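PDB 5O9X: phosphoacetylglucosamine mutase from Aspergillus lentulus, which interconverts N-acetylglucosamine 6-phosphate and N-acetylglucosamine 1-phosphate, probably by way of a bisphosphorylated sugar intermediate, on the path to UDP-N-acetylglucosamine. Local coordinates for residues A14-P20 with L38-Y44; G47-T51 with A148-A154; L456-L460 with Y516-R522. The protein carries 1 engineered substitution. One frame throughout, in Å; residues are numbered along the deposited sequence.

Interaction 1 (A14-P20 with L38-Y44); sequences ALQYAKP and LLNTVVY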
ATOM      1  N   ALA A  14     -24.867  -9.310 -17.691  1.00 44.77           N
ATOM      2  CA  ALA A  14     -24.721  -7.858 -17.899  1.00 50.95           C
ATOM      3  C   ALA A  14     -26.028  -7.060 -18.063  1.00 59.58           C
ATOM      4  O   ALA A  14     -26.039  -5.852 -17.776  1.00 60.48           O
ATOM      5  CB  ALA A  14     -23.803  -7.583 -19.069  1.00 52.75           C
ATOM      6  N   LEU A  15     -27.104  -7.731 -18.512  1.00 60.13           N
ATOM      7  CA  LEU A  15     -28.465  -7.164 -18.646  1.00 56.50           C
ATOM      8  C   LEU A  15     -28.985  -6.605 -17.344  1.00 52.09           C
ATOM      9  O   LEU A  15     -29.843  -5.728 -17.353  1.00 50.24           O
ATOM     10  CB  LEU A  15     -29.488  -8.216 -19.188  1.00 63.74           C
ATOM     11  CG  LEU A  15     -30.203  -8.050 -20.558  1.00 64.20           C
ATOM     12  CD1 LEU A  15     -30.771  -9.359 -21.113  1.00 59.50           C
ATOM     13  CD2 LEU A  15     -31.305  -6.977 -20.532  1.00 70.25           C
ATOM     14  N   GLN A  16     -28.469  -7.110 -16.222  1.00 46.15           N
ATOM     15  CA  GLN A  16     -28.937  -6.695 -14.902  1.00 46.69           C
ATOM     16  C   GLN A  16     -28.462  -5.301 -14.500  1.00 41.25           C
ATOM     17  O   GLN A  16     -28.949  -4.718 -13.517  1.00 43.86           O
ATOM     18  CB  GLN A  16     -28.481  -7.700 -13.864  1.00 53.88           C
ATOM     19  CG  GLN A  16     -29.108  -9.070 -14.015  1.00 68.62           C
ATOM     20  CD  GLN A  16     -29.688  -9.520 -12.690  1.00 80.50           C
ATOM     21  OE1 GLN A  16     -30.821  -9.168 -12.342  1.00 82.98           O
ATOM     22  NE2 GLN A  16     -28.900 -10.279 -11.925  1.00 88.51           N
ATOM     23  N   TYR A  17     -27.509  -4.775 -15.260  1.00 35.00           N
ATOM     24  CA  TYR A  17     -26.820  -3.521 -14.898  1.00 38.88           C
ATOM     25  C   TYR A  17     -27.006  -2.469 -15.974  1.00 37.36           C
ATOM     26  O   TYR A  17     -27.499  -2.756 -17.051  1.00 38.06           O
ATOM     27  CB  TYR A  17     -25.315  -3.771 -14.551  1.00 32.34           C
ATOM     28  CG  TYR A  17     -25.122  -5.019 -13.685  1.00 31.30           C
ATOM     29  CD1 TYR A  17     -25.714  -5.105 -12.436  1.00 27.07           C
ATOM     30  CD2 TYR A  17     -24.404  -6.129 -14.165  1.00 27.71           C
ATOM     31  CE1 TYR A  17     -25.623  -6.264 -11.674  1.00 29.57           C
ATOM     32  CE2 TYR A  17     -24.266  -7.271 -13.400  1.00 29.39           C
ATOM     33  CZ  TYR A  17     -24.876  -7.332 -12.156  1.00 29.12           C
ATOM     34  OH  TYR A  17     -24.759  -8.459 -11.388  1.00 28.53           O
ATOM     35  N   ALA A  18     -26.664  -1.241 -15.642  1.00 39.17           N
ATOM     36  CA  ALA A  18     -26.731  -0.116 -16.569  1.00 39.11           C
ATOM     37  C   ALA A  18     -25.470   0.702 -16.336  1.00 35.22           C
ATOM     38  O   ALA A  18     -25.158   1.002 -15.175  1.00 34.09           O
ATOM     39  CB  ALA A  18     -27.984   0.719 -16.286  1.00 35.49           C
ATOM     40  N   LYS A  19     -24.728   1.028 -17.403  1.00 35.29           N
ATOM     41  CA  LYS A  19     -23.600   1.953 -17.303  1.00 36.23           C
ATOM     42  C   LYS A  19     -24.098   3.331 -16.982  1.00 37.14           C
ATOM     43  O   LYS A  19     -25.124   3.744 -17.532  1.00 41.64           O
ATOM     44  CB  LYS A  19     -22.817   2.066 -18.598  1.00 37.94           C
ATOM     45  CG  LYS A  19     -22.006   0.855 -18.927  1.00 38.14           C
ATOM     46  CD  LYS A  19     -21.158   1.127 -20.137  1.00 36.66           C
ATOM     47  CE  LYS A  19     -19.749   1.473 -19.740  1.00 36.71           C
ATOM     48  NZ  LYS A  19     -19.250   2.552 -20.615  1.00 33.64           N
ATOM     49  N   PRO A  20     -23.384   4.067 -16.100  1.00 34.95           N
ATOM     50  CA  PRO A  20     -23.749   5.472 -15.896  1.00 37.17           C
ATOM     51  C   PRO A  20     -23.396   6.313 -17.111  1.00 41.71           C
ATOM     52  O   PRO A  20     -22.324   6.136 -17.718  1.00 37.36           O
ATOM     53  CB  PRO A  20     -22.891   5.900 -14.671  1.00 40.44           C
ATOM     54  CG  PRO A  20     -21.791   4.906 -14.581  1.00 33.80           C
ATOM     55  CD  PRO A  20     -22.302   3.631 -15.185  1.00 33.57           C
ATOM     56  N   LEU A  38     -21.472   4.216  -8.817  1.00 23.26           N
ATOM     57  CA  LEU A  38     -20.993   4.108 -10.200  1.00 22.75           C
ATOM     58  C   LEU A  38     -20.379   2.778 -10.571  1.00 24.63           C
ATOM     59  O   LEU A  38     -20.067   2.543 -11.763  1.00 26.43           O
ATOM     60  CB  LEU A  38     -19.964   5.178 -10.513  1.00 24.01           C
ATOM     61  CG  LEU A  38     -20.432   6.619 -10.351  1.00 25.52           C
ATOM     62  CD1 LEU A  38     -19.275   7.626 -10.525  1.00 24.41           C
ATOM     63  CD2 LEU A  38     -21.667   6.936 -11.238  1.00 23.69           C
ATOM     64  N   LEU A  39     -20.212   1.890  -9.584  1.00 22.78           N
ATOM     65  CA  LEU A  39     -19.338   0.747  -9.742  1.00 21.57           C
ATOM     66  C   LEU A  39     -19.890  -0.564 -10.353  1.00 23.28           C
ATOM     67  O   LEU A  39     -19.097  -1.413 -10.777  1.00 19.75           O
ATOM     68  CB  LEU A  39     -18.647   0.447  -8.409  1.00 21.22           C
ATOM     69  CG  LEU A  39     -17.439   1.382  -8.241  1.00 22.68           C
ATOM     70  CD1 LEU A  39     -17.113   1.416  -6.744  1.00 21.68           C
ATOM     71  CD2 LEU A  39     -16.232   0.892  -9.090  1.00 22.83           C
ATOM     72  N   ASN A  40     -21.214  -0.776 -10.445  1.00 21.88           N
ATOM     73  CA  ASN A  40     -21.642  -2.136 -10.862  1.00 21.68           C
ATOM     74  C   ASN A  40     -20.978  -2.679 -12.167  1.00 22.06           C
ATOM     75  O   ASN A  40     -20.453  -3.811 -12.201  1.00 21.38           O
ATOM     76  CB  ASN A  40     -23.168  -2.168 -11.055  1.00 24.30           C
ATOM     77  CG  ASN A  40     -23.919  -2.257  -9.740  1.00 27.95           C
ATOM     78  OD1 ASN A  40     -23.334  -2.409  -8.636  1.00 27.42           O
ATOM     79  ND2 ASN A  40     -25.211  -2.111  -9.829  1.00 28.92           N
ATOM     80  N   THR A  41     -21.023  -1.891 -13.249  1.00 21.66           N
ATOM     81  CA  THR A  41     -20.588  -2.431 -14.528  1.00 22.34           C
ATOM     82  C   THR A  41     -19.058  -2.606 -14.529  1.00 23.29           C
ATOM     83  O   THR A  41     -18.514  -3.493 -15.194  1.00 24.84           O
ATOM     84  CB  THR A  41     -21.081  -1.602 -15.704  1.00 20.95           C
ATOM     85  OG1 THR A  41     -20.483  -0.293 -15.715  1.00 20.60           O
ATOM     86  CG2 THR A  41     -22.605  -1.445 -15.638  1.00 24.15           C
ATOM     87  N   VAL A  42     -18.384  -1.756 -13.758  1.00 23.04           N
ATOM     88  CA  VAL A  42     -16.935  -1.800 -13.589  1.00 23.79           C
ATOM     89  C   VAL A  42     -16.509  -3.131 -12.958  1.00 21.43           C
ATOM     90  O   VAL A  42     -15.616  -3.818 -13.457  1.00 22.86           O
ATOM     91  CB  VAL A  42     -16.411  -0.616 -12.718  1.00 24.22           C
ATOM     92  CG1 VAL A  42     -14.921  -0.737 -12.504  1.00 25.72           C
ATOM     93  CG2 VAL A  42     -16.609   0.696 -13.436  1.00 24.29           C
ATOM     94  N   VAL A  43     -17.123  -3.450 -11.833  1.00 20.87           N
ATOM     95  CA  VAL A  43     -16.836  -4.657 -11.099  1.00 20.69           C
ATOM     96  C   VAL A  43     -17.155  -5.889 -11.990  1.00 23.81           C
ATOM     97  O   VAL A  43     -16.432  -6.911 -11.961  1.00 23.55           O
ATOM     98  CB  VAL A  43     -17.633  -4.639  -9.745  1.00 17.74           C
ATOM     99  CG1 VAL A  43     -17.540  -5.976  -9.031  1.00 19.34           C
ATOM    100  CG2 VAL A  43     -17.088  -3.479  -8.845  1.00 17.70           C
ATOM    101  N   TYR A  44     -18.282  -5.799 -12.698  1.00 21.93           N
ATOM    102  CA  TYR A  44     -18.663  -6.892 -13.617  1.00 24.53           C
ATOM    103  C   TYR A  44     -17.534  -7.082 -14.636  1.00 22.44           C
ATOM    104  O   TYR A  44     -17.097  -8.194 -14.853  1.00 23.97           O
ATOM    105  CB  TYR A  44     -19.982  -6.538 -14.334  1.00 26.87           C
ATOM    106  CG  TYR A  44     -20.509  -7.683 -15.132  1.00 28.16           C
ATOM    107  CD1 TYR A  44     -21.141  -8.747 -14.499  1.00 26.40           C
ATOM    108  CD2 TYR A  44     -20.258  -7.755 -16.505  1.00 30.91           C
ATOM    109  CE1 TYR A  44     -21.583  -9.849 -15.227  1.00 34.13           C
ATOM    110  CE2 TYR A  44     -20.714  -8.852 -17.255  1.00 30.20           C
ATOM    111  CZ  TYR A  44     -21.380  -9.872 -16.614  1.00 33.95           C
ATOM    112  OH  TYR A  44     -21.802 -10.969 -17.347  1.00 37.62           O
TER
HETATM  113  O   HOH W   1     -26.435  -1.003 -12.611  1.00 27.05           O
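Residues Ala14 to Pro20 leave helix 4-14 through a type I turn, Ala14 to Tyr17, and then run extended past the first turns of helix 40-56, with the CA atoms of Lys19 and Thr41 6.0 Å apart. The contact lies in the N-terminal alpha/beta/alpha domain of the phosphohexomutase fold, where this loop covers the start of a helix that packs on the mixed sheet. No direct hydrogen bond crosses it; the grip is mainly apolar. Tyr17 CE2 comes to 3.6 Å from Tyr44 CD1, the two ring planes inclined at 51° to each other. Tyr44 is swung out with CG anti to its backbone N (chi1 -172°), which carries the ring back to the turn, where Ala14 CA lies over one face and Ala14 CB is 3.8 Å from Tyr44 CE2. Its hydroxyl is hydrogen-bonded to Ile10 O, tying the ring to helix 4-14. Thr41 lays its methyl CG2 against the extended backbone, 3.6 Å from Ala18 O and also touching Tyr17 CB, while the Lys19 side chain crosses that of Thr41 at about a right angle, CG touching OG1. At the far end Pro20 CB meets one methyl of Leu38, CD2, at 3.8 Å. Asn40 sets its amide beside the Tyr17 ring, and its OD1 accepts a hydrogen bond from Arg140 NH1 of helix 138-151. A single water bridges the segments, accepting from Asn40 ND2 at 3.2 Å and from Ala18 N at 3.0 Å.

Interaction 2 (G47-T51 with A148-A154); sequences GLLAT and ALTATEA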
ATOM      1  N   GLY A  47     -14.584  -8.872 -13.160  1.00 25.07           N
ATOM      2  CA  GLY A  47     -14.790 -10.334 -13.014  1.00 22.81           C
ATOM      3  C   GLY A  47     -14.381 -11.025 -14.348  1.00 25.61           C
ATOM      4  O   GLY A  47     -13.698 -12.038 -14.371  1.00 26.66           O
ATOM      5  N   LEU A  48     -14.815 -10.445 -15.444  1.00 25.72           N
ATOM      6  CA  LEU A  48     -14.363 -10.900 -16.790  1.00 27.44           C
ATOM      7  C   LEU A  48     -12.846 -10.911 -16.969  1.00 26.37           C
ATOM      8  O   LEU A  48     -12.276 -11.948 -17.372  1.00 27.40           O
ATOM      9  CB  LEU A  48     -15.066 -10.025 -17.820  1.00 28.23           C
ATOM     10  CG  LEU A  48     -16.475 -10.447 -18.266  1.00 32.86           C
ATOM     11  CD1 LEU A  48     -17.390 -11.115 -17.264  1.00 35.90           C
ATOM     12  CD2 LEU A  48     -17.166  -9.299 -18.970  1.00 32.81           C
ATOM     13  N   LEU A  49     -12.184  -9.804 -16.623  1.00 26.17           N
ATOM     14  CA  LEU A  49     -10.727  -9.707 -16.685  1.00 25.24           C
ATOM     15  C   LEU A  49      -9.992 -10.726 -15.792  1.00 26.25           C
ATOM     16  O   LEU A  49      -9.033 -11.345 -16.248  1.00 26.39           O
ATOM     17  CB  LEU A  49     -10.271  -8.302 -16.354  1.00 28.62           C
ATOM     18  CG  LEU A  49      -8.782  -8.189 -16.727  1.00 33.58           C
ATOM     19  CD1 LEU A  49      -8.557  -8.118 -18.233  1.00 33.00           C
ATOM     20  CD2 LEU A  49      -8.176  -7.002 -16.071  1.00 40.59           C
ATOM     21  N   ALA A  50     -10.452 -10.883 -14.538  1.00 23.56           N
ATOM     22  CA  ALA A  50      -9.863 -11.838 -13.616  1.00 23.68           C
ATOM     23  C   ALA A  50      -9.921 -13.247 -14.225  1.00 22.02           C
ATOM     24  O   ALA A  50      -8.983 -14.012 -14.045  1.00 22.52           O
ATOM     25  CB  ALA A  50     -10.580 -11.831 -12.224  1.00 22.24           C
ATOM     26  N   THR A  51     -11.023 -13.581 -14.866  1.00 24.85           N
ATOM     27  CA  THR A  51     -11.176 -14.931 -15.510  1.00 26.42           C
ATOM     28  C   THR A  51     -10.077 -15.094 -16.619  1.00 27.84           C
ATOM     29  O   THR A  51      -9.330 -16.075 -16.635  1.00 25.70           O
ATOM     30  CB  THR A  51     -12.565 -15.121 -16.159  1.00 28.22           C
ATOM     31  OG1 THR A  51     -13.599 -15.087 -15.173  1.00 27.22           O
ATOM     32  CG2 THR A  51     -12.662 -16.511 -16.875  1.00 25.74           C
ATOM     33  N   ALA A 148     -20.459 -12.141 -12.656  1.00 28.43           N
ATOM     34  CA  ALA A 148     -19.435 -12.268 -13.711  1.00 27.96           C
ATOM     35  C   ALA A 148     -18.720 -13.610 -13.704  1.00 29.25           C
ATOM     36  O   ALA A 148     -18.656 -14.250 -14.727  1.00 30.90           O
ATOM     37  CB  ALA A 148     -18.384 -11.114 -13.675  1.00 23.66           C
ATOM     38  N   LEU A 149     -18.207 -14.039 -12.546  1.00 26.28           N
ATOM     39  CA  LEU A 149     -17.456 -15.265 -12.430  1.00 28.28           C
ATOM     40  C   LEU A 149     -18.307 -16.524 -12.693  1.00 30.31           C
ATOM     41  O   LEU A 149     -17.810 -17.519 -13.244  1.00 35.90           O
ATOM     42  CB  LEU A 149     -16.743 -15.381 -11.047  1.00 26.12           C
ATOM     43  CG  LEU A 149     -15.665 -14.249 -10.859  1.00 26.71           C
ATOM     44  CD1 LEU A 149     -15.314 -14.131  -9.393  1.00 23.81           C
ATOM     45  CD2 LEU A 149     -14.419 -14.490 -11.731  1.00 23.83           C
ATOM     46  N   THR A 150     -19.573 -16.446 -12.341  1.00 31.49           N
ATOM     47  CA  THR A 150     -20.460 -17.570 -12.580  1.00 34.52           C
ATOM     48  C   THR A 150     -20.703 -17.642 -14.097  1.00 36.38           C
ATOM     49  O   THR A 150     -20.681 -18.731 -14.676  1.00 34.66           O
ATOM     50  CB  THR A 150     -21.788 -17.424 -11.847  1.00 37.12           C
ATOM     51  OG1 THR A 150     -22.370 -16.181 -12.229  1.00 58.41           O
ATOM     52  CG2 THR A 150     -21.595 -17.390 -10.407  1.00 29.19           C
ATOM     53  N   ALA A 151     -20.868 -16.479 -14.729  1.00 33.51           N
ATOM     54  CA  ALA A 151     -21.100 -16.417 -16.173  1.00 37.02           C
ATOM     55  C   ALA A 151     -19.917 -17.002 -16.946  1.00 38.82           C
ATOM     56  O   ALA A 151     -20.102 -17.784 -17.869  1.00 39.73           O
ATOM     57  CB  ALA A 151     -21.441 -15.003 -16.620  1.00 27.63           C
ATOM     58  N   THR A 152     -18.701 -16.693 -16.521  1.00 35.15           N
ATOM     59  CA  THR A 152     -17.548 -17.108 -17.255  1.00 33.43           C
ATOM     60  C   THR A 152     -17.137 -18.472 -16.757  1.00 31.29           C
ATOM     61  O   THR A 152     -16.177 -19.004 -17.259  1.00 35.39           O
ATOM     62  CB  THR A 152     -16.343 -16.124 -17.080  1.00 35.61           C
ATOM     63  OG1 THR A 152     -16.003 -16.027 -15.690  1.00 31.03           O
ATOM     64  CG2 THR A 152     -16.672 -14.765 -17.579  1.00 32.28           C
ATOM     65  N   GLU A 153     -17.857 -19.030 -15.785  1.00 32.61           N
ATOM     66  CA  GLU A 153     -17.608 -20.398 -15.256  1.00 37.44           C
ATOM     67  C   GLU A 153     -16.261 -20.516 -14.505  1.00 36.96           C
ATOM     68  O   GLU A 153     -15.616 -21.584 -14.464  1.00 32.85           O
ATOM     69  CB  GLU A 153     -17.730 -21.489 -16.372  1.00 38.08           C
ATOM     70  CG  GLU A 153     -19.099 -21.536 -17.033  1.00 41.56           C
ATOM     71  CD  GLU A 153     -19.152 -22.444 -18.278  1.00 48.61           C
ATOM     72  OE1 GLU A 153     -18.176 -23.163 -18.576  1.00 47.10           O
ATOM     73  OE2 GLU A 153     -20.168 -22.394 -19.008  1.00 46.20           O
ATOM     74  N   ALA A 154     -15.811 -19.415 -13.908  1.00 31.15           N
ATOM     75  CA  ALA A 154     -14.622 -19.510 -13.092  1.00 27.83           C
ATOM     76  C   ALA A 154     -15.024 -20.308 -11.821  1.00 25.82           C
ATOM     77  O   ALA A 154     -16.194 -20.243 -11.387  1.00 31.45           O
ATOM     78  CB  ALA A 154     -14.128 -18.080 -12.719  1.00 23.70           C
TER
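Gly47 opens the contact: lacking a side chain, it lets its CA meet Ala148 CB directly at 3.7 Å, and the CA atoms of Gly47 and Ala148 stand 5.1 Å apart, so that here the helices meet almost backbone to backbone. The carbonyl oxygen of Gly47 touches a methyl of the other helix, Leu149 CD2. One residue on, Leu48 reaches across with a single branch: CD1 touches both Ala148 CB and Thr152 CG2, 3.7 Å from each of these atoms. Ile10 of helix 4-14 and Ile107 and Tyr111 of helix 107-118 also touch Leu48, making this a buried apolar seam. Helices 40-56 and 138-151 pack side by side in the alpha/beta/alpha domain I of the phosphohexomutase family. A turn later, Thr51 brings the polar element. It meets Thr152 tip to tip, and the two OG1 atoms share a short hydrogen bond of 2.6 Å in which either may be the donor. Thr51 OG1 lies anti to its own carbonyl carbon (chi1 -64°), which also places it 3.2 Å from Gly47 O, a possible second acceptor. On the facing side Thr152 OG1 sits between its backbone N and carbonyl carbon, where it can make at most weak hydrogen bonds, not settled by the geometry, to the carbonyl oxygens of Ala148 and Leu149. Leu149 CD2, at 3.6 Å, and Ala154 CB pack against Thr51 OG1. Ala154 is brought back to Thr51 by a Schellman motif, in which Glu153 takes a positive phi (67°) and Ala154 N bonds to Leu149 O at 2.8 Å.

Interaction 3 (L456-L460 with Y516-R522); sequences LPSRL and YAEAASR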
ATOM      1  N   LEU A 456      12.012  18.494   7.224  1.00 17.98           N
ATOM      2  CA  LEU A 456      11.640  19.876   6.782  1.00 17.96           C
ATOM      3  C   LEU A 456      10.138  20.085   6.983  1.00 17.54           C
ATOM      4  O   LEU A 456       9.358  19.201   6.669  1.00 16.35           O
ATOM      5  CB  LEU A 456      11.956  20.038   5.284  1.00 18.20           C
ATOM      6  CG  LEU A 456      13.459  19.933   4.979  1.00 20.09           C
ATOM      7  CD1 LEU A 456      13.648  19.952   3.446  1.00 18.95           C
ATOM      8  CD2 LEU A 456      14.237  21.094   5.587  1.00 19.59           C
ATOM      9  N   PRO A 457       9.718  21.246   7.528  1.00 17.92           N
ATOM     10  CA  PRO A 457       8.283  21.571   7.575  1.00 17.81           C
ATOM     11  C   PRO A 457       7.696  21.342   6.195  1.00 18.20           C
ATOM     12  O   PRO A 457       8.315  21.738   5.191  1.00 18.01           O
ATOM     13  CB  PRO A 457       8.283  23.070   7.949  1.00 18.10           C
ATOM     14  CG  PRO A 457       9.475  23.120   8.968  1.00 17.51           C
ATOM     15  CD  PRO A 457      10.537  22.255   8.251  1.00 18.47           C
ATOM     16  N   SER A 458       6.557  20.652   6.140  1.00 16.48           N
ATOM     17  CA  SER A 458       5.933  20.365   4.837  1.00 16.09           C
ATOM     18  C   SER A 458       4.430  20.503   4.900  1.00 15.58           C
ATOM     19  O   SER A 458       3.817  20.630   6.001  1.00 15.87           O
ATOM     20  CB  SER A 458       6.315  18.947   4.388  1.00 16.26           C
ATOM     21  OG  SER A 458       5.686  17.979   5.220  1.00 16.05           O
ATOM     22  N   ARG A 459       3.806  20.421   3.730  1.00 14.75           N
ATOM     23  CA  ARG A 459       2.368  20.688   3.660  1.00 17.53           C
ATOM     24  C   ARG A 459       1.818  20.015   2.436  1.00 16.34           C
ATOM     25  O   ARG A 459       2.448  20.087   1.385  1.00 17.74           O
ATOM     26  CB  ARG A 459       2.152  22.249   3.583  1.00 18.27           C
ATOM     27  CG  ARG A 459       0.728  22.683   3.286  1.00 25.27           C
ATOM     28  CD  ARG A 459      -0.238  22.505   4.412  1.00 27.14           C
ATOM     29  NE  ARG A 459       0.299  23.091   5.686  1.00 37.07           N
ATOM     30  CZ  ARG A 459      -0.442  23.378   6.754  1.00 43.35           C
ATOM     31  NH1 ARG A 459      -1.757  23.194   6.697  1.00 48.77           N
ATOM     32  NH2 ARG A 459       0.110  23.841   7.880  1.00 39.60           N
ATOM     33  N   LEU A 460       0.657  19.358   2.582  1.00 16.20           N
ATOM     34  CA  LEU A 460      -0.118  18.847   1.416  1.00 15.25           C
ATOM     35  C   LEU A 460      -1.355  19.685   1.229  1.00 15.19           C
ATOM     36  O   LEU A 460      -2.005  20.059   2.235  1.00 15.53           O
ATOM     37  CB  LEU A 460      -0.566  17.378   1.647  1.00 14.77           C
ATOM     38  CG  LEU A 460       0.580  16.326   1.493  1.00 16.15           C
ATOM     39  CD1 LEU A 460       0.252  14.990   2.173  1.00 15.18           C
ATOM     40  CD2 LEU A 460       1.030  16.089   0.018  1.00 13.63           C
ATOM     41  N   TYR A 516       2.332  19.364  -2.997  1.00 12.90           N
ATOM     42  CA  TYR A 516       3.204  19.139  -1.850  1.00 13.06           C
ATOM     43  C   TYR A 516       4.203  20.292  -1.821  1.00 13.27           C
ATOM     44  O   TYR A 516       4.699  20.731  -2.876  1.00 13.81           O
ATOM     45  CB  TYR A 516       3.938  17.796  -2.114  1.00 12.28           C
ATOM     46  CG  TYR A 516       5.047  17.561  -1.066  1.00 13.11           C
ATOM     47  CD1 TYR A 516       4.703  17.060   0.192  1.00 14.00           C
ATOM     48  CD2 TYR A 516       6.404  17.966  -1.308  1.00 13.09           C
ATOM     49  CE1 TYR A 516       5.711  16.852   1.212  1.00 13.02           C
ATOM     50  CE2 TYR A 516       7.411  17.773  -0.287  1.00 13.01           C
ATOM     51  CZ  TYR A 516       7.034  17.230   0.958  1.00 14.04           C
ATOM     52  OH  TYR A 516       7.986  17.061   2.003  1.00 13.19           O
ATOM     53  N   ALA A 517       4.545  20.781  -0.610  1.00 13.53           N
ATOM     54  CA  ALA A 517       5.617  21.741  -0.498  1.00 15.41           C
ATOM     55  C   ALA A 517       6.383  21.416   0.787  1.00 15.37           C
ATOM     56  O   ALA A 517       5.772  21.054   1.765  1.00 14.78           O
ATOM     57  CB  ALA A 517       5.104  23.189  -0.501  1.00 14.88           C
ATOM     58  N   GLU A 518       7.681  21.602   0.751  1.00 14.43           N
ATOM     59  CA  GLU A 518       8.510  21.616   1.938  1.00 14.01           C
ATOM     60  C   GLU A 518       9.429  22.881   1.876  1.00 15.31           C
ATOM     61  O   GLU A 518       9.727  23.402   0.788  1.00 16.55           O
ATOM     62  CB  GLU A 518       9.304  20.319   2.082  1.00 14.64           C
ATOM     63  CG  GLU A 518      10.282  20.081   0.917  1.00 14.80           C
ATOM     64  CD  GLU A 518      11.019  18.743   1.000  1.00 15.01           C
ATOM     65  OE1 GLU A 518      10.438  17.786   1.620  1.00 17.25           O
ATOM     66  OE2 GLU A 518      12.127  18.634   0.376  1.00 15.47           O
ATOM     67  N   ALA A 519       9.826  23.372   3.047  1.00 15.72           N
ATOM     68  CA  ALA A 519      10.888  24.389   3.093  1.00 16.95           C
ATOM     69  C   ALA A 519      11.548  24.317   4.479  1.00 16.91           C
ATOM     70  O   ALA A 519      11.119  23.502   5.306  1.00 20.32           O
ATOM     71  CB  ALA A 519      10.274  25.781   2.826  1.00 15.87           C
ATOM     72  N   ALA A 520      12.474  25.232   4.788  1.00 19.34           N
ATOM     73  CA  ALA A 520      13.210  25.134   6.060  1.00 17.76           C
ATOM     74  C   ALA A 520      12.415  25.551   7.258  1.00 21.28           C
ATOM     75  O   ALA A 520      12.742  25.178   8.382  1.00 19.51           O
ATOM     76  CB  ALA A 520      14.493  25.973   5.956  1.00 17.95           C
ATOM     77  N   SER A 521      11.348  26.333   7.061  1.00 18.19           N
ATOM     78  CA  SER A 521      10.576  26.851   8.170  1.00 19.92           C
ATOM     79  C   SER A 521       9.078  26.679   7.877  1.00 19.58           C
ATOM     80  O   SER A 521       8.680  26.532   6.693  1.00 17.46           O
ATOM     81  CB  SER A 521      10.919  28.361   8.438  1.00 23.37           C
ATOM     82  OG  SER A 521      10.313  29.177   7.427  1.00 20.08           O
ATOM     83  N   ARG A 522       8.260  26.639   8.946  1.00 18.38           N
ATOM     84  CA  ARG A 522       6.800  26.458   8.837  1.00 19.17           C
ATOM     85  C   ARG A 522       6.130  27.544   7.947  1.00 21.97           C
ATOM     86  O   ARG A 522       5.284  27.204   7.076  1.00 17.63           O
ATOM     87  CB  ARG A 522       6.144  26.475  10.239  1.00 21.94           C
ATOM     88  CG  ARG A 522       4.608  26.326  10.330  1.00 25.77           C
ATOM     89  CD  ARG A 522       3.924  25.401   9.266  1.00 28.84           C
ATOM     90  NE  ARG A 522       4.346  24.072   9.488  1.00 31.59           N
ATOM     91  CZ  ARG A 522       4.408  23.064   8.623  1.00 28.55           C
ATOM     92  NH1 ARG A 522       3.963  23.114   7.363  1.00 26.68           N
ATOM     93  NH2 ARG A 522       4.855  21.968   9.115  1.00 31.09           N
TER
HETATM   94  O   HOH W   2       7.142  15.726   4.920  1.00 22.22           O
HETATM   95  O   HOH W   3       5.697  19.357   8.711  1.00 22.27           O
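With CG anti to the backbone N (chi1 179°) and the chain bent at its next two torsions, Arg522 folds its guanidinium back over Pro457 and onto Ser458 O, while Tyr516, also anti (chi1 171°), lays its ring along the strand toward Ser458. Arg522 NH1 donates to Ser458 O at 2.8 Å; the oxygen lies close to the guanidinium plane, but the donor stands well above the carbonyl plane, 58° out of it. Pro457 CB lies over one face of the same guanidinium, and a water at its edge joins NH2 to Ser458 N. The backbones form an antiparallel ladder between strands 458-463 and 513-518 of the C-terminal domain. Arg459 and Ala517 form the hydrogen-bonded pair, N to O in both directions, and Ala519 N extends the ladder to Pro457 O at 3.1 Å. Ser458 faces Glu518, and Leu460 faces Tyr516, in non-hydrogen-bonded pairs on one face of the sheet. There Leu460 CD2 abuts the edge of the Tyr516 ring, 3.8 Å from CD1, and Ser458 CB is 3.5 Å from Tyr516 OH. That hydroxyl donates to Glu518 OE1 at 2.6 Å, on the anti side of the carboxylate. Glu518 OE2 is in turn salt-bridged to Arg501 on strand 501-506, and Leu456 CD1 packs 3.7 Å from Glu518 OE2. Arg459, on the face with Ala517, brings NH2 to 4.0 Å from Arg522 NH1. Asp526 OD1 forms salt bridges with both Arg459 NE and Arg522 NH1, so one carboxylate oxygen probably balances the two charges and ties the edge strand to helix 522-539.

How the interactions relate
Interactions 1 and 2 are neighbours in the N-terminal domain, their centres about 14 Å apart, and both are built on helix 40-56: interaction 1 at its beginning, interaction 2 further along. They touch where Tyr44 O packs on Ala148 CB, and the loop after helix 4-14 and helix 138-151 pack on successive parts of one helix. Interaction 3 closes much later in the chain, in the three-stranded antiparallel sheet of the C-terminal domain, about 43 and 47 Å between centres from the other two. Interactions 2 and 3 lie on opposite sides of the chain's centre. The contacts lie within the first and last domains, and none of them joins the two, in an enzyme whose ligand pocket is lined by 18 residues scattered between 29 and 514.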